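Local coordinates for 30S ribosomal protein S6 (Aquifex aeolicus, PDB 2J5A), which probably binds 16S ribosomal RNA together with protein bS18 as a structural component of the small ribosomal subunit, at residues K26-Q31 with K87-V92; Q31-I36 with L44-W49; E81-L86 with W95-I100. All coordinates share one frame; numbering follows the deposited sequence.

Interaction 1: K26-Q31 with K87-V92; sequences KKKFEQ and KIDEDV. With NA (sodium ion), chain B.
Lys28 reaches from one helix to the turn that ends another and places its ammonium group among three carboxylate oxygens. Both oxygens of Asp89 face NZ, unequally: the Lys28 NZ to Asp89 OD2 distance is 2.4 Å, very short for a salt bridge, so its exact value is doubtful, whereas the hydrogen bond from Lys28 NZ to Asp89 OD1, at 2.8 Å, is weak. Asp91 adds a second salt bridge, 3.0 Å from Lys28 NZ to Asp91 OD2, in which the oxygen offers its anti lone pair, turned away from the other oxygen of Asp91. The lysine leaves its helix with CG anti to the backbone N (chi1 -171°); the bend at chi2 brings Lys28 CD within 4.0 Å of Val92 CG2, and that at chi3 turns CE and NZ to the acids. A second shell orients the carboxylate of Asp89. Asp89 OD1 accepts the backbone N-H of Asp91 at 2.9 Å, an Asx turn within the type I turn from Asp89 to Val92. That turn gives the carbonyl oxygens of Asp89 and Val92 to a sodium ion, and the helix end gives those of Leu86 and Lys87, with a water besides. The carboxylates point at Lys28 while the carbonyls point at the metal. Two acids around one amine would probably keep the lysine protonated, and its charge in turn is likely to ease the repulsion between Asp89 and Asp91.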
loop_
_atom_site.group_PDB
_atom_site.type_symbol
_atom_site.label_atom_id
_atom_site.label_comp_id
_atom_site.label_asym_id
_atom_site.label_seq_id
_atom_site.Cartn_x
_atom_site.Cartn_y
_atom_site.Cartn_z
ATOM N N LYS A 26 -2.970 9.669 -7.563
ATOM C CA LYS A 26 -4.208 8.889 -7.530
ATOM C C LYS A 26 -4.141 7.687 -8.473
ATOM O O LYS A 26 -4.610 6.619 -8.135
ATOM C CB LYS A 26 -5.417 9.769 -7.858
ATOM C CG LYS A 26 -5.832 10.737 -6.746
ATOM C CD LYS A 26 -6.526 9.984 -5.618
ATOM C CE LYS A 26 -7.601 10.830 -4.947
ATOM N NZ LYS A 26 -8.095 10.165 -3.701
ATOM N N LYS A 27 -3.545 7.870 -9.643
ATOM C CA LYS A 27 -3.330 6.786 -10.609
ATOM C C LYS A 27 -2.435 5.681 -10.023
ATOM O O LYS A 27 -2.763 4.502 -10.110
ATOM C CB LYS A 27 -2.714 7.362 -11.894
ATOM C CG LYS A 27 -2.488 6.356 -13.037
ATOM C CD LYS A 27 -3.754 6.036 -13.805
ATOM C CE LYS A 27 -3.598 4.746 -14.653
ATOM N NZ LYS A 27 -4.559 4.705 -15.831
ATOM N N LYS A 28 -1.307 6.077 -9.437
ATOM C CA LYS A 28 -0.451 5.168 -8.675
ATOM C C LYS A 28 -1.229 4.307 -7.664
ATOM O O LYS A 28 -1.074 3.098 -7.630
ATOM C CB LYS A 28 0.626 5.945 -7.936
ATOM C CG LYS A 28 1.682 5.060 -7.293
ATOM C CD LYS A 28 3.027 5.146 -7.979
ATOM C CE LYS A 28 3.129 4.240 -9.192
ATOM N NZ LYS A 28 4.515 4.369 -9.782
ATOM N N PHE A 29 -2.069 4.934 -6.863
ATOM C CA PHE A 29 -2.916 4.207 -5.925
ATOM C C PHE A 29 -3.812 3.168 -6.604
ATOM O O PHE A 29 -3.897 2.025 -6.141
ATOM C CB PHE A 29 -3.771 5.187 -5.135
ATOM C CG PHE A 29 -4.468 4.590 -3.948
ATOM C CD1 PHE A 29 -3.941 3.485 -3.265
ATOM C CD2 PHE A 29 -5.613 5.173 -3.463
ATOM C CE1 PHE A 29 -4.566 2.974 -2.164
ATOM C CE2 PHE A 29 -6.229 4.672 -2.334
ATOM C CZ PHE A 29 -5.708 3.570 -1.692
ATOM N N GLU A 30 -4.486 3.565 -7.687
ATOM C CA GLU A 30 -5.322 2.637 -8.456
ATOM C C GLU A 30 -4.483 1.492 -9.016
ATOM O O GLU A 30 -4.921 0.357 -9.046
ATOM C CB GLU A 30 -6.067 3.342 -9.610
ATOM C CG GLU A 30 -7.135 4.376 -9.189
ATOM C CD GLU A 30 -8.118 3.881 -8.135
ATOM O OE1 GLU A 30 -8.622 2.734 -8.278
ATOM O OE2 GLU A 30 -8.396 4.632 -7.159
ATOM N N GLN A 31 -3.280 1.806 -9.462
ATOM C CA GLN A 31 -2.362 0.801 -9.976
ATOM C C GLN A 31 -1.898 -0.206 -8.928
ATOM O O GLN A 31 -1.723 -1.377 -9.246
ATOM C CB GLN A 31 -1.151 1.470 -10.626
ATOM C CG GLN A 31 -1.481 1.982 -12.034
ATOM C CD GLN A 31 -0.396 2.851 -12.655
ATOM O OE1 GLN A 31 0.730 2.972 -12.129
ATOM N NE2 GLN A 31 -0.736 3.470 -13.795
ATOM N N LYS A 87 9.115 -1.691 -3.822
ATOM C CA LYS A 87 10.564 -1.489 -3.798
ATOM C C LYS A 87 11.083 -0.963 -5.159
ATOM O O LYS A 87 11.647 0.135 -5.228
ATOM C CB LYS A 87 11.298 -2.783 -3.418
ATOM C CG LYS A 87 12.773 -2.589 -3.063
ATOM C CD LYS A 87 13.605 -3.896 -2.911
ATOM C CE LYS A 87 12.855 -5.093 -2.292
ATOM N NZ LYS A 87 13.709 -5.959 -1.424
ATOM N N ILE A 88 10.854 -1.706 -6.233
ATOM C CA ILE A 88 11.433 -1.330 -7.517
ATOM C C ILE A 88 10.760 -0.107 -8.167
ATOM O O ILE A 88 11.412 0.595 -8.943
ATOM C CB ILE A 88 11.523 -2.535 -8.511
ATOM C CG1 ILE A 88 10.142 -2.954 -9.022
ATOM C CG2 ILE A 88 12.222 -3.702 -7.822
ATOM C CD1 ILE A 88 10.176 -4.018 -10.085
ATOM N N ASP A 89 9.485 0.157 -7.850
ATOM C CA ASP A 89 8.816 1.371 -8.323
ATOM C C ASP A 89 9.559 2.565 -7.794
ATOM O O ASP A 89 9.611 2.786 -6.577
ATOM C CB ASP A 89 7.363 1.446 -7.861
ATOM C CG ASP A 89 6.566 2.507 -8.605
ATOM O OD1 ASP A 89 7.089 3.593 -8.897
ATOM O OD2 ASP A 89 5.401 2.260 -8.920
ATOM N N GLU A 90 10.134 3.342 -8.701
ATOM C CA GLU A 90 10.972 4.483 -8.316
ATOM C C GLU A 90 10.179 5.639 -7.713
ATOM O O GLU A 90 10.726 6.464 -6.968
ATOM C CB GLU A 90 11.789 4.978 -9.523
ATOM C CG GLU A 90 13.186 4.349 -9.599
ATOM C CD GLU A 90 13.923 4.722 -10.870
ATOM O OE1 GLU A 90 13.986 5.939 -11.179
ATOM O OE2 GLU A 90 14.420 3.798 -11.558
ATOM N N ASP A 91 8.898 5.693 -8.060
ATOM C CA ASP A 91 7.990 6.704 -7.548
ATOM C C ASP A 91 7.566 6.454 -6.091
ATOM O O ASP A 91 7.130 7.372 -5.426
ATOM C CB ASP A 91 6.736 6.765 -8.413
ATOM C CG ASP A 91 7.021 7.114 -9.871
ATOM O OD1 ASP A 91 8.003 7.858 -10.159
ATOM O OD2 ASP A 91 6.211 6.657 -10.727
ATOM N N VAL A 92 7.685 5.216 -5.608
ATOM C CA VAL A 92 7.263 4.852 -4.261
ATOM C C VAL A 92 8.466 4.819 -3.364
ATOM O O VAL A 92 9.343 3.985 -3.533
ATOM C CB VAL A 92 6.547 3.494 -4.267
ATOM C CG1 VAL A 92 6.320 2.963 -2.823
ATOM C CG2 VAL A 92 5.251 3.601 -5.068
HETATM NA NA NA B . 10.206 2.117 -4.594
HETATM O O HOH W 1 12.192 2.868 -4.448
#

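Interaction 2: Q31-I36 with L44-W49; sequences QVKEFI and LYEEDW
Lys33 and Glu46 cross at about a right angle, the lysine coming down from the helix and the glutamate rising from the strand toward it. Glu46 starts with CG in the crowded position between the backbone N and the carbonyl carbon (chi1 73°) and is extended beyond it, so that its carboxylate stands off the strand beneath the helix. The lysine, bent at chi2, chi3 and chi4, runs past this group: CE lies 3.5 Å from Glu46 OE2 and 3.6 Å from Glu46 OE1, and the salt bridge is made by NZ, 3.1 Å from Glu46 OE2. The amine meets that oxygen on its syn side, 28° out of the carboxylate plane. Glu30, one helical turn earlier, forms the stronger salt bridge with the same NZ, and Phe29 adds a cation-pi contact. Helix 22-38 here lies over strand 41-53, an edge strand of the four-stranded antiparallel sheet that bS6 proteins cover on one face with two helices; a classic beta bulge sets Leu44 and Tyr45 together opposite Gln70 of the neighbouring strand 63-73. With an alanine at Lys33, the carboxylates of Glu30 and Glu46 would probably be left near each other without the cation that both pair with. Along the strand, Glu47 joins its neighbours: Trp49 NE1 donates to Glu47 OE1 at 2.9 Å, nearly in the indole plane but from above the carboxylate, and Tyr45 OH approaches Glu47 OE2 at the edge of the phenol ring, in its plane.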
loop_
_atom_site.group_PDB
_atom_site.type_symbol
_atom_site.label_atom_id
_atom_site.label_comp_id
_atom_site.label_asym_id
_atom_site.label_seq_id
_atom_site.Cartn_x
_atom_site.Cartn_y
_atom_site.Cartn_z
ATOM N N GLN A 31 -3.280 1.806 -9.462
ATOM C CA GLN A 31 -2.362 0.801 -9.976
ATOM C C GLN A 31 -1.898 -0.206 -8.928
ATOM O O GLN A 31 -1.723 -1.377 -9.246
ATOM C CB GLN A 31 -1.151 1.470 -10.626
ATOM C CG GLN A 31 -1.481 1.982 -12.034
ATOM C CD GLN A 31 -0.396 2.851 -12.655
ATOM O OE1 GLN A 31 0.730 2.972 -12.129
ATOM N NE2 GLN A 31 -0.736 3.470 -13.795
ATOM N N VAL A 32 -1.698 0.245 -7.694
ATOM C CA VAL A 32 -1.339 -0.649 -6.616
ATOM C C VAL A 32 -2.511 -1.573 -6.288
ATOM O O VAL A 32 -2.332 -2.777 -6.137
ATOM C CB VAL A 32 -0.869 0.122 -5.386
ATOM C CG1 VAL A 32 -0.719 -0.833 -4.152
ATOM C CG2 VAL A 32 0.444 0.854 -5.726
ATOM N N LYS A 33 -3.704 -0.998 -6.206
ATOM C CA LYS A 33 -4.922 -1.766 -5.952
ATOM C C LYS A 33 -5.181 -2.815 -7.022
ATOM O O LYS A 33 -5.634 -3.901 -6.723
ATOM C CB LYS A 33 -6.138 -0.833 -5.820
ATOM C CG LYS A 33 -6.498 -0.518 -4.376
ATOM C CD LYS A 33 -6.885 0.911 -4.164
ATOM C CE LYS A 33 -8.095 1.309 -4.969
ATOM N NZ LYS A 33 -8.004 2.729 -5.381
ATOM N N GLU A 34 -4.887 -2.487 -8.273
ATOM C CA GLU A 34 -5.186 -3.403 -9.368
ATOM C C GLU A 34 -4.139 -4.507 -9.369
ATOM O O GLU A 34 -4.451 -5.650 -9.672
ATOM C CB GLU A 34 -5.220 -2.646 -10.708
ATOM C CG GLU A 34 -6.294 -3.104 -11.703
ATOM C CD GLU A 34 -7.654 -3.299 -11.057
ATOM O OE1 GLU A 34 -8.103 -2.375 -10.328
ATOM O OE2 GLU A 34 -8.248 -4.389 -11.264
ATOM N N PHE A 35 -2.899 -4.168 -9.021
ATOM C CA PHE A 35 -1.854 -5.163 -8.820
ATOM C C PHE A 35 -2.261 -6.164 -7.733
ATOM O O PHE A 35 -2.191 -7.375 -7.922
ATOM C CB PHE A 35 -0.553 -4.463 -8.443
ATOM C CG PHE A 35 0.573 -5.392 -8.121
ATOM C CD1 PHE A 35 1.535 -5.694 -9.068
ATOM C CD2 PHE A 35 0.688 -5.960 -6.848
ATOM C CE1 PHE A 35 2.583 -6.548 -8.753
ATOM C CE2 PHE A 35 1.739 -6.815 -6.535
ATOM C CZ PHE A 35 2.683 -7.102 -7.477
ATOM N N ILE A 36 -2.703 -5.652 -6.590
ATOM C CA ILE A 36 -3.161 -6.521 -5.519
ATOM C C ILE A 36 -4.310 -7.405 -6.013
ATOM O O ILE A 36 -4.305 -8.614 -5.762
ATOM C CB ILE A 36 -3.601 -5.728 -4.282
ATOM C CG1 ILE A 36 -2.412 -4.957 -3.693
ATOM C CG2 ILE A 36 -4.208 -6.679 -3.237
ATOM C CD1 ILE A 36 -2.797 -3.915 -2.685
ATOM N N LEU A 44 -10.415 -4.534 0.832
ATOM C CA LEU A 44 -11.423 -4.381 1.874
ATOM C C LEU A 44 -11.591 -2.951 2.347
ATOM O O LEU A 44 -12.630 -2.595 2.890
ATOM C CB LEU A 44 -11.043 -5.231 3.091
ATOM C CG LEU A 44 -10.791 -6.724 2.854
ATOM C CD1 LEU A 44 -10.403 -7.353 4.161
ATOM C CD2 LEU A 44 -12.020 -7.425 2.270
ATOM N N TYR A 45 -10.558 -2.135 2.178
ATOM C CA TYR A 45 -10.541 -0.822 2.781
ATOM C C TYR A 45 -9.379 -0.009 2.231
ATOM O O TYR A 45 -8.377 -0.570 1.762
ATOM C CB TYR A 45 -10.419 -0.961 4.296
ATOM C CG TYR A 45 -10.464 0.340 5.038
ATOM C CD1 TYR A 45 -11.655 1.043 5.180
ATOM C CD2 TYR A 45 -9.315 0.888 5.570
ATOM C CE1 TYR A 45 -11.693 2.239 5.860
ATOM C CE2 TYR A 45 -9.343 2.079 6.252
ATOM C CZ TYR A 45 -10.528 2.747 6.401
ATOM O OH TYR A 45 -10.536 3.936 7.093
ATOM N N GLU A 46 -9.532 1.310 2.273
ATOM C CA GLU A 46 -8.533 2.213 1.761
ATOM C C GLU A 46 -8.679 3.592 2.367
ATOM O O GLU A 46 -9.791 4.034 2.626
ATOM C CB GLU A 46 -8.591 2.269 0.227
ATOM C CG GLU A 46 -9.777 3.005 -0.393
ATOM C CD GLU A 46 -9.881 2.754 -1.902
ATOM O OE1 GLU A 46 -10.436 1.709 -2.294
ATOM O OE2 GLU A 46 -9.383 3.579 -2.696
ATOM N N GLU A 47 -7.536 4.243 2.610
ATOM C CA GLU A 47 -7.454 5.610 3.129
ATOM C C GLU A 47 -6.414 6.388 2.297
ATOM O O GLU A 47 -5.333 5.863 1.972
ATOM C CB GLU A 47 -7.020 5.602 4.613
ATOM C CG GLU A 47 -8.161 5.460 5.624
ATOM C CD GLU A 47 -7.720 5.112 7.040
ATOM O OE1 GLU A 47 -6.507 4.904 7.312
ATOM O OE2 GLU A 47 -8.618 5.025 7.909
ATOM N N ASP A 48 -6.748 7.639 1.982
ATOM C CA ASP A 48 -5.812 8.593 1.440
ATOM C C ASP A 48 -5.434 9.519 2.573
ATOM O O ASP A 48 -6.293 10.142 3.169
ATOM C CB ASP A 48 -6.468 9.383 0.328
ATOM C CG ASP A 48 -5.504 10.276 -0.414
ATOM O OD1 ASP A 48 -4.422 10.640 0.117
ATOM O OD2 ASP A 48 -5.864 10.624 -1.551
ATOM N N TRP A 49 -4.152 9.587 2.890
ATOM C CA TRP A 49 -3.676 10.387 4.000
ATOM C C TRP A 49 -3.071 11.689 3.513
ATOM O O TRP A 49 -2.582 12.474 4.316
ATOM C CB TRP A 49 -2.662 9.579 4.837
ATOM C CG TRP A 49 -3.368 8.667 5.743
ATOM C CD1 TRP A 49 -3.848 7.422 5.445
ATOM C CD2 TRP A 49 -3.766 8.939 7.089
ATOM N NE1 TRP A 49 -4.511 6.904 6.519
ATOM C CE2 TRP A 49 -4.475 7.810 7.547
ATOM C CE3 TRP A 49 -3.601 10.033 7.951
ATOM C CZ2 TRP A 49 -5.003 7.732 8.826
ATOM C CZ3 TRP A 49 -4.131 9.956 9.217
ATOM C CH2 TRP A 49 -4.822 8.812 9.645
#

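Interaction 3: E81-L86 with W95-I100; sequences ELDFQL and WLNIQI. Unlike the reference sequence in segment 95-100: Ile98 (reference Phe). With NA (sodium ion), chain B.
Apolar packing joins Leu86 to Trp95, whose side chains lie alongside, pointing opposite ways. Leu86 CD1 touches Trp95 CB at 3.5 Å, and Leu86 CB lies 3.8 Å from Trp95 CG. The carbonyl group of Leu86 lies over one indole face, its carbon 4.1 Å above the plane and offset toward the rim; its oxygen binds the sodium ion, which sits 3.7 Å from Trp95 CZ3. The axes of segments 81-86 and 95-100 come within 8.8 Å and run nearly antiparallel, at 174°, as helix 78-88, the second helix of this ferredoxin-like alpha+beta fold, packs on the sheet at edge strand 92-100. The polar contacts lie one turn earlier on the helix. With CG anti to the backbone N (chi1 -172°), Asp83 brings OD1 to the indole edge, in the ring plane and 3.1 Å from Trp95 CD1, the carboxylate and ring planes standing 65° apart. The amide of Asn97 spans both kinds of neighbour: its ND2 is 3.6 Å from Asp83 OD1, too far for a clear hydrogen bond, while Asn97 OD1 borders Leu82 CD2, also at 3.6 Å. That oxygen accepts a hydrogen bond from Thr12 OG1 on the adjoining strand 8-16.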
loop_
_atom_site.group_PDB
_atom_site.type_symbol
_atom_site.label_atom_id
_atom_site.label_comp_id
_atom_site.label_asym_id
_atom_site.label_seq_id
_atom_site.Cartn_x
_atom_site.Cartn_y
_atom_site.Cartn_z
ATOM N N GLU A 81 5.407 -10.166 -2.942
ATOM C CA GLU A 81 5.234 -9.631 -4.271
ATOM C C GLU A 81 5.084 -8.114 -4.249
ATOM O O GLU A 81 5.728 -7.403 -5.011
ATOM C CB GLU A 81 3.982 -10.243 -4.869
ATOM C CG GLU A 81 4.062 -10.460 -6.328
ATOM C CD GLU A 81 4.982 -11.606 -6.684
ATOM O OE1 GLU A 81 4.914 -12.655 -6.016
ATOM O OE2 GLU A 81 5.754 -11.458 -7.642
ATOM N N LEU A 82 4.216 -7.646 -3.349
ATOM C CA LEU A 82 3.792 -6.263 -3.267
ATOM C C LEU A 82 4.977 -5.448 -2.815
ATOM O O LEU A 82 5.272 -4.371 -3.339
ATOM C CB LEU A 82 2.643 -6.162 -2.261
ATOM C CG LEU A 82 1.874 -4.877 -2.092
ATOM C CD1 LEU A 82 1.462 -4.251 -3.425
ATOM C CD2 LEU A 82 0.655 -5.184 -1.221
ATOM N N ASP A 83 5.682 -6.002 -1.853
ATOM C CA ASP A 83 6.894 -5.421 -1.365
ATOM C C ASP A 83 7.961 -5.250 -2.460
ATOM O O ASP A 83 8.629 -4.203 -2.537
ATOM C CB ASP A 83 7.418 -6.305 -0.251
ATOM C CG ASP A 83 8.570 -5.704 0.457
ATOM O OD1 ASP A 83 8.320 -4.914 1.379
ATOM O OD2 ASP A 83 9.717 -6.047 0.110
ATOM N N PHE A 84 8.146 -6.267 -3.295
ATOM C CA PHE A 84 9.113 -6.168 -4.391
ATOM C C PHE A 84 8.676 -5.094 -5.389
ATOM O O PHE A 84 9.453 -4.244 -5.784
ATOM C CB PHE A 84 9.252 -7.497 -5.136
ATOM C CG PHE A 84 10.343 -7.500 -6.167
ATOM C CD1 PHE A 84 11.665 -7.421 -5.784
ATOM C CD2 PHE A 84 10.050 -7.564 -7.510
ATOM C CE1 PHE A 84 12.675 -7.434 -6.718
ATOM C CE2 PHE A 84 11.068 -7.565 -8.457
ATOM C CZ PHE A 84 12.375 -7.507 -8.051
ATOM N N GLN A 85 7.411 -5.159 -5.782
ATOM C CA GLN A 85 6.819 -4.173 -6.694
ATOM C C GLN A 85 6.958 -2.729 -6.177
ATOM O O GLN A 85 7.292 -1.816 -6.939
ATOM C CB GLN A 85 5.354 -4.504 -6.893
ATOM C CG GLN A 85 4.653 -3.677 -7.955
ATOM C CD GLN A 85 4.879 -4.203 -9.374
ATOM O OE1 GLN A 85 5.858 -4.919 -9.659
ATOM N NE2 GLN A 85 3.977 -3.825 -10.275
ATOM N N LEU A 86 6.708 -2.511 -4.888
ATOM C CA LEU A 86 6.794 -1.156 -4.353
ATOM C C LEU A 86 8.254 -0.740 -4.182
ATOM O O LEU A 86 8.585 0.429 -4.367
ATOM C CB LEU A 86 6.004 -1.007 -3.050
ATOM C CG LEU A 86 4.486 -1.326 -3.041
ATOM C CD1 LEU A 86 3.995 -1.318 -1.616
ATOM C CD2 LEU A 86 3.657 -0.379 -3.888
ATOM N N TRP A 95 7.407 1.913 1.718
ATOM C CA TRP A 95 6.395 0.861 1.648
ATOM C C TRP A 95 6.443 0.043 2.939
ATOM O O TRP A 95 7.513 -0.166 3.502
ATOM C CB TRP A 95 6.570 -0.001 0.377
ATOM C CG TRP A 95 7.900 -0.630 0.238
ATOM C CD1 TRP A 95 8.220 -1.917 0.528
ATOM C CD2 TRP A 95 9.116 0.003 -0.190
ATOM N NE1 TRP A 95 9.556 -2.134 0.299
ATOM C CE2 TRP A 95 10.129 -0.970 -0.140
ATOM C CE3 TRP A 95 9.441 1.294 -0.620
ATOM C CZ2 TRP A 95 11.443 -0.696 -0.482
ATOM C CZ3 TRP A 95 10.769 1.572 -0.981
ATOM C CH2 TRP A 95 11.747 0.580 -0.911
ATOM N N LEU A 96 5.280 -0.351 3.438
ATOM C CA LEU A 96 5.171 -1.093 4.691
ATOM C C LEU A 96 4.011 -2.083 4.584
ATOM O O LEU A 96 2.895 -1.709 4.231
ATOM C CB LEU A 96 4.890 -0.166 5.858
ATOM C CG LEU A 96 5.746 1.089 6.024
ATOM C CD1 LEU A 96 5.014 2.047 6.936
ATOM C CD2 LEU A 96 7.156 0.764 6.562
ATOM N N ASN A 97 4.289 -3.340 4.893
ATOM C CA ASN A 97 3.290 -4.381 4.864
ATOM C C ASN A 97 3.143 -5.042 6.228
ATOM O O ASN A 97 4.119 -5.410 6.893
ATOM C CB ASN A 97 3.630 -5.367 3.759
ATOM C CG ASN A 97 3.642 -4.695 2.390
ATOM O OD1 ASN A 97 2.588 -4.504 1.759
ATOM N ND2 ASN A 97 4.839 -4.406 1.887
ATOM N N ILE A 98 1.894 -5.149 6.644
ATOM C CA ILE A 98 1.516 -5.528 7.993
ATOM C C ILE A 98 0.491 -6.642 7.790
ATOM O O ILE A 98 -0.417 -6.479 6.994
ATOM C CB ILE A 98 0.811 -4.308 8.664
ATOM C CG1 ILE A 98 1.797 -3.144 8.876
ATOM C CG2 ILE A 98 0.162 -4.695 9.934
ATOM C CD1 ILE A 98 1.399 -1.813 8.185
ATOM N N GLN A 99 0.638 -7.770 8.487
ATOM C CA GLN A 99 -0.456 -8.728 8.601
ATOM C C GLN A 99 -1.309 -8.234 9.744
ATOM O O GLN A 99 -0.779 -7.798 10.751
ATOM C CB GLN A 99 0.035 -10.156 8.843
ATOM C CG GLN A 99 -1.077 -11.203 8.596
ATOM C CD GLN A 99 -0.684 -12.648 8.923
ATOM O OE1 GLN A 99 0.509 -12.956 9.033
ATOM N NE2 GLN A 99 -1.672 -13.528 9.087
ATOM N N ILE A 100 -2.623 -8.234 9.559
ATOM C CA ILE A 100 -3.556 -7.773 10.586
ATOM C C ILE A 100 -4.576 -8.874 10.897
ATOM O O ILE A 100 -4.676 -9.881 10.175
ATOM C CB ILE A 100 -4.315 -6.475 10.172
ATOM C CG1 ILE A 100 -5.083 -6.659 8.855
ATOM C CG2 ILE A 100 -3.345 -5.285 10.061
ATOM C CD1 ILE A 100 -6.073 -5.581 8.575
HETATM NA NA NA B . 10.206 2.117 -4.594
HETATM O O HOH W 1 12.192 2.868 -4.448
#

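From the N terminus, strand 8-16 leads into helix 22-38, which serves interaction 1 with residues 26-31 and interaction 2 with residues 31-36, Gln31 belonging to both. Interaction 2 closes first, a short loop that brings strand 41-53 back beneath the helix. Interaction 1 closes a long loop around it by joining helix 22-38 to the turn that follows helix 78-88. Interaction 3 opens within that loop and closes beyond it, so it crosses interaction 1 and follows interaction 2. The sodium ion and its water belong to interactions 1 and 3, while Phe35 packs on Leu82 and Lys26 pairs with Asp48. Together, the contacts tie both helices to each other and to opposite edges of the sheet.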